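PDB 3OXN: putative transcriptional regulator, LysR family from Vibrio parahaemolyticus, which probably regulates transcription as a DNA-binding factor of the LysR family, the chain here being its effector-binding-type domain without the DNA-binding part. Local coordinates for residues 54-66 against 72-84. Sequence-based numbering, arbitrary orientation.
Sequences PLQHDRLSDQLTY and AICRPTGPVEPLR
With CG swung anti to the backbone N (chi1 172°), Leu60 spreads its two methyls over different parts of segment 72-84, while Leu64, with CG anti to its carbonyl carbon instead (chi1 -62°), comes down on strand 72-74 one helical turn later. CD1 of Leu60 meets Ala72 CB at 3.5 Å, and its CD2 crosses obliquely to Pro76 CB and Val80 CG1. Leu64 divides in a similar way: CD2 lies against the backbone N and CB of Ala72, and CD1 touches Leu83 CD1 at 3.7 Å. The methyl of Ala72 is thus shared by three leucines, since Leu55 CD1 also reaches Ala72 CB, at 3.7 Å. At the edge of this apolar layer Leu83 CD1 meets both CB and OG of Ser61.

Leu55 serves a second purpose. Its CD2 packs on Cys74 CB (3.6 Å) and sits over the centre of one face of the His57 imidazole, giving a CH-pi type packing within segment 54-66. The ring is turned edge-on to Arg75 O, to which His57 NE2 makes a weak and clearly bent hydrogen bond of 3.3 Å.

Within segment 54-66 the Gln63 amide makes two bonds to the chain before the helix: its NE2 donates to Pro54 O at 2.8 Å, and its OE1 accepts an almost straight bond from Gln56 N.

Helix 60-65 thereby covers strand 72-74, running roughly antiparallel to it (157°), in a sheet of the periplasmic-binding-protein-like LysR domain. That strand lies between strands 20-25 and 194-199; the loop after it passes along one side of the helix and leads on to Leu83 and the outermost strand 83-89 of this chain's sheet, and at the end of strand 49-54 Pro54 packs on Tyr148 of the second subunit.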
ATOM      1  N   PRO A  54      -6.333  -4.677  -1.799  1.00 34.87           N
ATOM      2  CA  PRO A  54      -5.708  -4.298  -3.066  1.00 33.73           C
ATOM      3  C   PRO A  54      -6.529  -4.686  -4.298  1.00 34.24           C
ATOM      4  O   PRO A  54      -6.848  -5.866  -4.513  1.00 34.82           O
ATOM      5  CB  PRO A  54      -4.387  -5.069  -3.036  1.00 31.35           C
ATOM      6  CG  PRO A  54      -4.072  -5.174  -1.586  1.00 32.67           C
ATOM      7  CD  PRO A  54      -5.397  -5.394  -0.918  1.00 33.65           C
ATOM      8  N   LEU A  55      -6.872  -3.677  -5.095  1.00 32.16           N
ATOM      9  CA  LEU A  55      -7.380  -3.901  -6.437  1.00 32.43           C
ATOM     10  C   LEU A  55      -6.335  -4.672  -7.230  1.00 36.41           C
ATOM     11  O   LEU A  55      -5.154  -4.335  -7.194  1.00 40.53           O
ATOM     12  CB  LEU A  55      -7.615  -2.569  -7.141  1.00 29.65           C
ATOM     13  CG  LEU A  55      -8.681  -2.657  -8.232  1.00 34.66           C
ATOM     14  CD1 LEU A  55     -10.016  -2.159  -7.664  1.00 30.77           C
ATOM     15  CD2 LEU A  55      -8.296  -1.879  -9.498  1.00 33.28           C
ATOM     16  N   GLN A  56      -6.756  -5.716  -7.932  1.00 35.48           N
ATOM     17  CA  GLN A  56      -5.914  -6.322  -8.952  1.00 34.80           C
ATOM     18  C   GLN A  56      -6.525  -5.895 -10.278  1.00 36.66           C
ATOM     19  O   GLN A  56      -7.575  -6.390 -10.671  1.00 35.63           O
ATOM     20  CB  GLN A  56      -5.882  -7.840  -8.783  1.00 38.86           C
ATOM     21  CG  GLN A  56      -5.376  -8.307  -7.405  1.00 37.83           C
ATOM     22  CD  GLN A  56      -5.988  -9.640  -6.978  1.00 42.29           C
ATOM     23  OE1 GLN A  56      -6.711 -10.269  -7.749  1.00 44.18           O
ATOM     24  NE2 GLN A  56      -5.703 -10.071  -5.744  1.00 40.87           N
ATOM     25  N   HIS A  57      -5.882  -4.930 -10.935  1.00 46.68           N
ATOM     26  CA  HIS A  57      -6.472  -4.177 -12.066  1.00 41.56           C
ATOM     27  C   HIS A  57      -7.034  -5.004 -13.226  1.00 40.70           C
ATOM     28  O   HIS A  57      -8.023  -4.596 -13.851  1.00 35.15           O
ATOM     29  CB  HIS A  57      -5.479  -3.141 -12.615  1.00 38.23           C
ATOM     30  CG  HIS A  57      -5.741  -1.737 -12.156  1.00 44.83           C
ATOM     31  ND1 HIS A  57      -5.032  -1.140 -11.134  1.00 45.22           N
ATOM     32  CD2 HIS A  57      -6.628  -0.804 -12.591  1.00 42.52           C
ATOM     33  CE1 HIS A  57      -5.471   0.096 -10.956  1.00 36.84           C
ATOM     34  NE2 HIS A  57      -6.438   0.325 -11.829  1.00 35.81           N
ATOM     35  N   ASP A  58      -6.408  -6.147 -13.524  1.00 43.91           N
ATOM     36  CA  ASP A  58      -6.870  -6.996 -14.628  1.00 40.59           C
ATOM     37  C   ASP A  58      -7.980  -7.910 -14.145  1.00 35.19           C
ATOM     38  O   ASP A  58      -8.663  -8.549 -14.936  1.00 34.51           O
ATOM     39  CB  ASP A  58      -5.721  -7.807 -15.226  1.00 40.44           C
ATOM     40  CG  ASP A  58      -4.384  -7.086 -15.113  1.00 51.35           C
ATOM     41  OD1 ASP A  58      -3.867  -6.592 -16.144  1.00 50.66           O
ATOM     42  OD2 ASP A  58      -3.863  -6.996 -13.976  1.00 55.69           O
ATOM     43  N   ARG A  59      -8.162  -7.941 -12.832  1.00 32.96           N
ATOM     44  CA  ARG A  59      -9.195  -8.757 -12.212  1.00 36.01           C
ATOM     45  C   ARG A  59     -10.265  -7.880 -11.588  1.00 33.63           C
ATOM     46  O   ARG A  59     -11.001  -8.327 -10.715  1.00 35.03           O
ATOM     47  CB  ARG A  59      -8.598  -9.665 -11.120  1.00 37.69           C
ATOM     48  CG  ARG A  59      -7.346 -10.406 -11.533  1.00 36.76           C
ATOM     49  CD  ARG A  59      -7.156 -11.688 -10.732  1.00 40.54           C
ATOM     50  NE  ARG A  59      -8.376 -12.493 -10.704  1.00 39.90           N
ATOM     51  CZ  ARG A  59      -9.071 -12.772  -9.602  1.00 39.35           C
ATOM     52  NH1 ARG A  59      -8.663 -12.332  -8.413  1.00 33.87           N
ATOM     53  NH2 ARG A  59     -10.168 -13.510  -9.688  1.00 38.45           N
ATOM     54  N   LEU A  60     -10.335  -6.627 -12.027  1.00 34.87           N
ATOM     55  CA  LEU A  60     -11.315  -5.677 -11.512  1.00 30.99           C
ATOM     56  C   LEU A  60     -12.715  -6.285 -11.434  1.00 32.04           C
ATOM     57  O   LEU A  60     -13.357  -6.295 -10.370  1.00 29.56           O
ATOM     58  CB  LEU A  60     -11.345  -4.429 -12.394  1.00 31.14           C
ATOM     59  CG  LEU A  60     -12.444  -3.397 -12.107  1.00 30.23           C
ATOM     60  CD1 LEU A  60     -12.249  -2.775 -10.742  1.00 27.92           C
ATOM     61  CD2 LEU A  60     -12.485  -2.330 -13.182  1.00 30.79           C
ATOM     62  N   SER A  61     -13.188  -6.776 -12.575  1.00 31.38           N
ATOM     63  CA  SER A  61     -14.535  -7.311 -12.670  1.00 29.38           C
ATOM     64  C   SER A  61     -14.666  -8.644 -11.951  1.00 33.61           C
ATOM     65  O   SER A  61     -15.729  -8.965 -11.418  1.00 36.26           O
ATOM     66  CB  SER A  61     -14.948  -7.463 -14.124  1.00 28.68           C
ATOM     67  OG  SER A  61     -16.263  -7.968 -14.211  1.00 26.57           O
ATOM     68  N   ASP A  62     -13.593  -9.424 -11.931  1.00 29.97           N
ATOM     69  CA  ASP A  62     -13.627 -10.673 -11.204  1.00 32.85           C
ATOM     70  C   ASP A  62     -13.721 -10.383  -9.719  1.00 33.47           C
ATOM     71  O   ASP A  62     -14.348 -11.124  -8.952  1.00 32.96           O
ATOM     72  CB  ASP A  62     -12.385 -11.515 -11.500  1.00 34.23           C
ATOM     73  CG  ASP A  62     -12.536 -12.330 -12.759  1.00 36.23           C
ATOM     74  OD1 ASP A  62     -13.604 -12.210 -13.407  1.00 35.77           O
ATOM     75  OD2 ASP A  62     -11.591 -13.078 -13.103  1.00 39.03           O
ATOM     76  N   GLN A  63     -13.083  -9.295  -9.321  1.00 32.08           N
ATOM     77  CA  GLN A  63     -13.032  -8.927  -7.922  1.00 32.68           C
ATOM     78  C   GLN A  63     -14.412  -8.478  -7.405  1.00 33.81           C
ATOM     79  O   GLN A  63     -14.847  -8.914  -6.337  1.00 33.62           O
ATOM     80  CB  GLN A  63     -11.942  -7.875  -7.688  1.00 31.95           C
ATOM     81  CG  GLN A  63     -11.076  -8.186  -6.476  1.00 36.17           C
ATOM     82  CD  GLN A  63      -9.778  -7.412  -6.452  1.00 36.32           C
ATOM     83  OE1 GLN A  63      -9.338  -6.879  -7.479  1.00 35.94           O
ATOM     84  NE2 GLN A  63      -9.143  -7.357  -5.274  1.00 32.66           N
ATOM     85  N   LEU A  64     -15.113  -7.641  -8.170  1.00 32.71           N
ATOM     86  CA  LEU A  64     -16.459  -7.234  -7.787  1.00 32.41           C
ATOM     87  C   LEU A  64     -17.459  -8.371  -7.980  1.00 31.34           C
ATOM     88  O   LEU A  64     -18.406  -8.521  -7.203  1.00 32.11           O
ATOM     89  CB  LEU A  64     -16.912  -6.004  -8.578  1.00 32.16           C
ATOM     90  CG  LEU A  64     -16.136  -4.703  -8.418  1.00 29.26           C
ATOM     91  CD1 LEU A  64     -16.577  -3.786  -9.533  1.00 31.08           C
ATOM     92  CD2 LEU A  64     -16.336  -4.068  -7.056  1.00 25.30           C
ATOM     93  N   THR A  65     -17.252  -9.168  -9.020  1.00 32.00           N
ATOM     94  CA  THR A  65     -18.172 -10.261  -9.339  1.00 33.96           C
ATOM     95  C   THR A  65     -18.004 -11.525  -8.478  1.00 31.90           C
ATOM     96  O   THR A  65     -18.981 -12.066  -7.964  1.00 33.35           O
ATOM     97  CB  THR A  65     -18.069 -10.657 -10.812  1.00 31.93           C
ATOM     98  OG1 THR A  65     -18.269  -9.496 -11.619  1.00 33.86           O
ATOM     99  CG2 THR A  65     -19.118 -11.687 -11.158  1.00 31.60           C
ATOM    100  N   TYR A  66     -16.784 -12.000  -8.302  1.00 29.67           N
ATOM    101  CA  TYR A  66     -16.620 -13.288  -7.638  1.00 32.40           C
ATOM    102  C   TYR A  66     -16.041 -13.232  -6.232  1.00 29.34           C
ATOM    103  O   TYR A  66     -16.349 -14.080  -5.411  1.00 31.31           O
ATOM    104  CB  TYR A  66     -15.796 -14.240  -8.511  1.00 32.26           C
ATOM    105  CG  TYR A  66     -16.440 -14.526  -9.836  1.00 30.80           C
ATOM    106  CD1 TYR A  66     -17.525 -15.379  -9.926  1.00 32.53           C
ATOM    107  CD2 TYR A  66     -15.976 -13.931 -10.997  1.00 31.69           C
ATOM    108  CE1 TYR A  66     -18.128 -15.648 -11.148  1.00 34.75           C
ATOM    109  CE2 TYR A  66     -16.573 -14.188 -12.219  1.00 32.40           C
ATOM    110  CZ  TYR A  66     -17.643 -15.049 -12.286  1.00 33.35           C
ATOM    111  OH  TYR A  66     -18.234 -15.315 -13.489  1.00 35.80           O
ATOM    112  N   ALA A  72     -15.438  -0.807  -6.247  1.00 29.74           N
ATOM    113  CA  ALA A  72     -14.032  -0.654  -6.588  1.00 27.03           C
ATOM    114  C   ALA A  72     -13.746   0.820  -6.851  1.00 29.63           C
ATOM    115  O   ALA A  72     -14.508   1.479  -7.566  1.00 29.36           O
ATOM    116  CB  ALA A  72     -13.701  -1.492  -7.807  1.00 26.34           C
ATOM    117  N   ILE A  73     -12.670   1.351  -6.270  1.00 28.74           N
ATOM    118  CA  ILE A  73     -12.227   2.699  -6.638  1.00 28.17           C
ATOM    119  C   ILE A  73     -10.861   2.691  -7.352  1.00 29.91           C
ATOM    120  O   ILE A  73      -9.837   2.358  -6.744  1.00 31.08           O
ATOM    121  CB  ILE A  73     -12.165   3.643  -5.433  1.00 25.56           C
ATOM    122  CG1 ILE A  73     -13.510   3.653  -4.692  1.00 28.71           C
ATOM    123  CG2 ILE A  73     -11.741   5.045  -5.896  1.00 24.81           C
ATOM    124  CD1 ILE A  73     -13.491   4.353  -3.315  1.00 26.63           C
ATOM    125  N   CYS A  74     -10.851   3.054  -8.633  1.00 25.71           N
ATOM    126  CA  CYS A  74      -9.626   3.050  -9.410  1.00 26.74           C
ATOM    127  C   CYS A  74      -9.806   3.760 -10.735  1.00 28.78           C
ATOM    128  O   CYS A  74     -10.812   4.397 -10.976  1.00 27.28           O
ATOM    129  CB  CYS A  74      -9.232   1.614  -9.719  1.00 31.75           C
ATOM    130  SG  CYS A  74     -10.331   0.797 -10.918  1.00 28.97           S
ATOM    131  N   ARG A  75      -8.804   3.622 -11.596  1.00 33.75           N
ATOM    132  CA  ARG A  75      -8.921   3.971 -13.006  1.00 31.15           C
ATOM    133  C   ARG A  75      -8.980   2.688 -13.840  1.00 33.73           C
ATOM    134  O   ARG A  75      -7.948   2.114 -14.169  1.00 36.51           O
ATOM    135  CB  ARG A  75      -7.714   4.790 -13.435  1.00 28.81           C
ATOM    136  CG  ARG A  75      -7.927   5.519 -14.724  1.00 33.29           C
ATOM    137  CD  ARG A  75      -6.627   6.012 -15.320  1.00 34.12           C
ATOM    138  NE  ARG A  75      -6.297   5.280 -16.541  1.00 37.93           N
ATOM    139  CZ  ARG A  75      -6.686   5.661 -17.751  1.00 36.95           C
ATOM    140  NH1 ARG A  75      -7.411   6.770 -17.896  1.00 35.15           N
ATOM    141  NH2 ARG A  75      -6.351   4.940 -18.809  1.00 36.42           N
ATOM    142  N   PRO A  76     -10.190   2.220 -14.174  1.00 34.54           N
ATOM    143  CA  PRO A  76     -10.318   1.025 -15.019  1.00 38.21           C
ATOM    144  C   PRO A  76      -9.511   1.155 -16.304  1.00 40.81           C
ATOM    145  O   PRO A  76      -9.738   2.095 -17.067  1.00 41.74           O
ATOM    146  CB  PRO A  76     -11.801   1.000 -15.372  1.00 35.22           C
ATOM    147  CG  PRO A  76     -12.457   1.742 -14.280  1.00 37.91           C
ATOM    148  CD  PRO A  76     -11.496   2.803 -13.836  1.00 32.76           C
ATOM    149  N   THR A  77      -8.598   0.218 -16.544  1.00 41.51           N
ATOM    150  CA  THR A  77      -7.759   0.259 -17.743  1.00 45.83           C
ATOM    151  C   THR A  77      -8.578   0.086 -19.027  1.00 44.50           C
ATOM    152  O   THR A  77      -8.017  -0.023 -20.113  1.00 46.17           O
ATOM    153  CB  THR A  77      -6.606  -0.802 -17.698  1.00 47.32           C
ATOM    154  OG1 THR A  77      -7.139  -2.103 -17.395  1.00 46.56           O
ATOM    155  CG2 THR A  77      -5.550  -0.429 -16.647  1.00 40.71           C
ATOM    156  N   GLY A  78      -9.902   0.057 -18.900  1.00 44.21           N
ATOM    157  CA  GLY A  78     -10.778  -0.042 -20.058  1.00 45.78           C
ATOM    158  C   GLY A  78     -12.259  -0.034 -19.712  1.00 47.20           C
ATOM    159  O   GLY A  78     -12.627   0.033 -18.542  1.00 47.94           O
ATOM    160  N   PRO A  79     -13.122  -0.106 -20.735  1.00 49.54           N
ATOM    161  CA  PRO A  79     -14.580  -0.160 -20.568  1.00 48.86           C
ATOM    162  C   PRO A  79     -14.993  -1.270 -19.606  1.00 48.87           C
ATOM    163  O   PRO A  79     -14.473  -2.378 -19.690  1.00 44.61           O
ATOM    164  CB  PRO A  79     -15.082  -0.483 -21.977  1.00 50.77           C
ATOM    165  CG  PRO A  79     -14.013   0.003 -22.884  1.00 52.02           C
ATOM    166  CD  PRO A  79     -12.721  -0.175 -22.151  1.00 53.73           C
ATOM    167  N   VAL A  80     -15.942  -0.978 -18.724  1.00 50.82           N
ATOM    168  CA  VAL A  80     -16.263  -1.889 -17.628  1.00 47.73           C
ATOM    169  C   VAL A  80     -17.636  -2.560 -17.725  1.00 46.31           C
ATOM    170  O   VAL A  80     -18.012  -3.312 -16.826  1.00 41.49           O
ATOM    171  CB  VAL A  80     -16.162  -1.166 -16.264  1.00 47.58           C
ATOM    172  CG1 VAL A  80     -14.796  -0.511 -16.112  1.00 46.22           C
ATOM    173  CG2 VAL A  80     -17.273  -0.129 -16.117  1.00 41.80           C
ATOM    174  N   GLU A  81     -18.382  -2.289 -18.798  1.00 48.23           N
ATOM    175  CA  GLU A  81     -19.703  -2.899 -18.994  1.00 46.13           C
ATOM    176  C   GLU A  81     -19.616  -4.425 -18.987  1.00 47.79           C
ATOM    177  O   GLU A  81     -18.740  -5.006 -19.646  1.00 43.10           O
ATOM    178  CB  GLU A  81     -20.328  -2.432 -20.308  1.00 45.56           C
ATOM    179  CG  GLU A  81     -20.521  -0.927 -20.396  1.00 54.84           C
ATOM    180  CD  GLU A  81     -19.211  -0.187 -20.581  1.00 55.97           C
ATOM    181  OE1 GLU A  81     -18.984   0.804 -19.844  1.00 51.80           O
ATOM    182  OE2 GLU A  81     -18.409  -0.611 -21.457  1.00 56.25           O
ATOM    183  N   PRO A  82     -20.550  -5.086 -18.276  1.00 48.00           N
ATOM    184  CA  PRO A  82     -21.721  -4.540 -17.578  1.00 45.47           C
ATOM    185  C   PRO A  82     -21.502  -4.188 -16.096  1.00 46.37           C
ATOM    186  O   PRO A  82     -22.370  -4.469 -15.251  1.00 42.99           O
ATOM    187  CB  PRO A  82     -22.691  -5.713 -17.654  1.00 43.79           C
ATOM    188  CG  PRO A  82     -21.788  -6.854 -17.361  1.00 43.58           C
ATOM    189  CD  PRO A  82     -20.615  -6.562 -18.296  1.00 46.99           C
ATOM    190  N   LEU A  83     -20.361  -3.586 -15.779  1.00 45.89           N
ATOM    191  CA  LEU A  83     -20.129  -3.093 -14.422  1.00 42.06           C
ATOM    192  C   LEU A  83     -20.536  -1.636 -14.316  1.00 34.50           C
ATOM    193  O   LEU A  83     -20.190  -0.819 -15.159  1.00 39.09           O
ATOM    194  CB  LEU A  83     -18.667  -3.259 -14.009  1.00 40.28           C
ATOM    195  CG  LEU A  83     -18.209  -4.685 -13.733  1.00 35.18           C
ATOM    196  CD1 LEU A  83     -16.816  -4.672 -13.148  1.00 32.58           C
ATOM    197  CD2 LEU A  83     -19.168  -5.323 -12.773  1.00 37.23           C
ATOM    198  N   ARG A  84     -21.281  -1.315 -13.278  1.00 35.05           N
ATOM    199  CA  ARG A  84     -21.686   0.060 -13.042  1.00 37.48           C
ATOM    200  C   ARG A  84     -20.474   0.930 -12.715  1.00 35.44           C
ATOM    201  O   ARG A  84     -19.523   0.496 -12.067  1.00 33.46           O
ATOM    202  CB  ARG A  84     -22.707   0.095 -11.920  1.00 36.54           C
ATOM    203  CG  ARG A  84     -23.783  -0.935 -12.138  1.00 41.04           C
ATOM    204  CD  ARG A  84     -24.574  -0.525 -13.327  1.00 42.26           C
ATOM    205  NE  ARG A  84     -24.676   0.931 -13.294  1.00 53.96           N
ATOM    206  CZ  ARG A  84     -25.659   1.641 -13.840  1.00 58.89           C
ATOM    207  NH1 ARG A  84     -26.657   1.027 -14.480  1.00 57.78           N
ATOM    208  NH2 ARG A  84     -25.632   2.968 -13.744  1.00 57.09           N
TER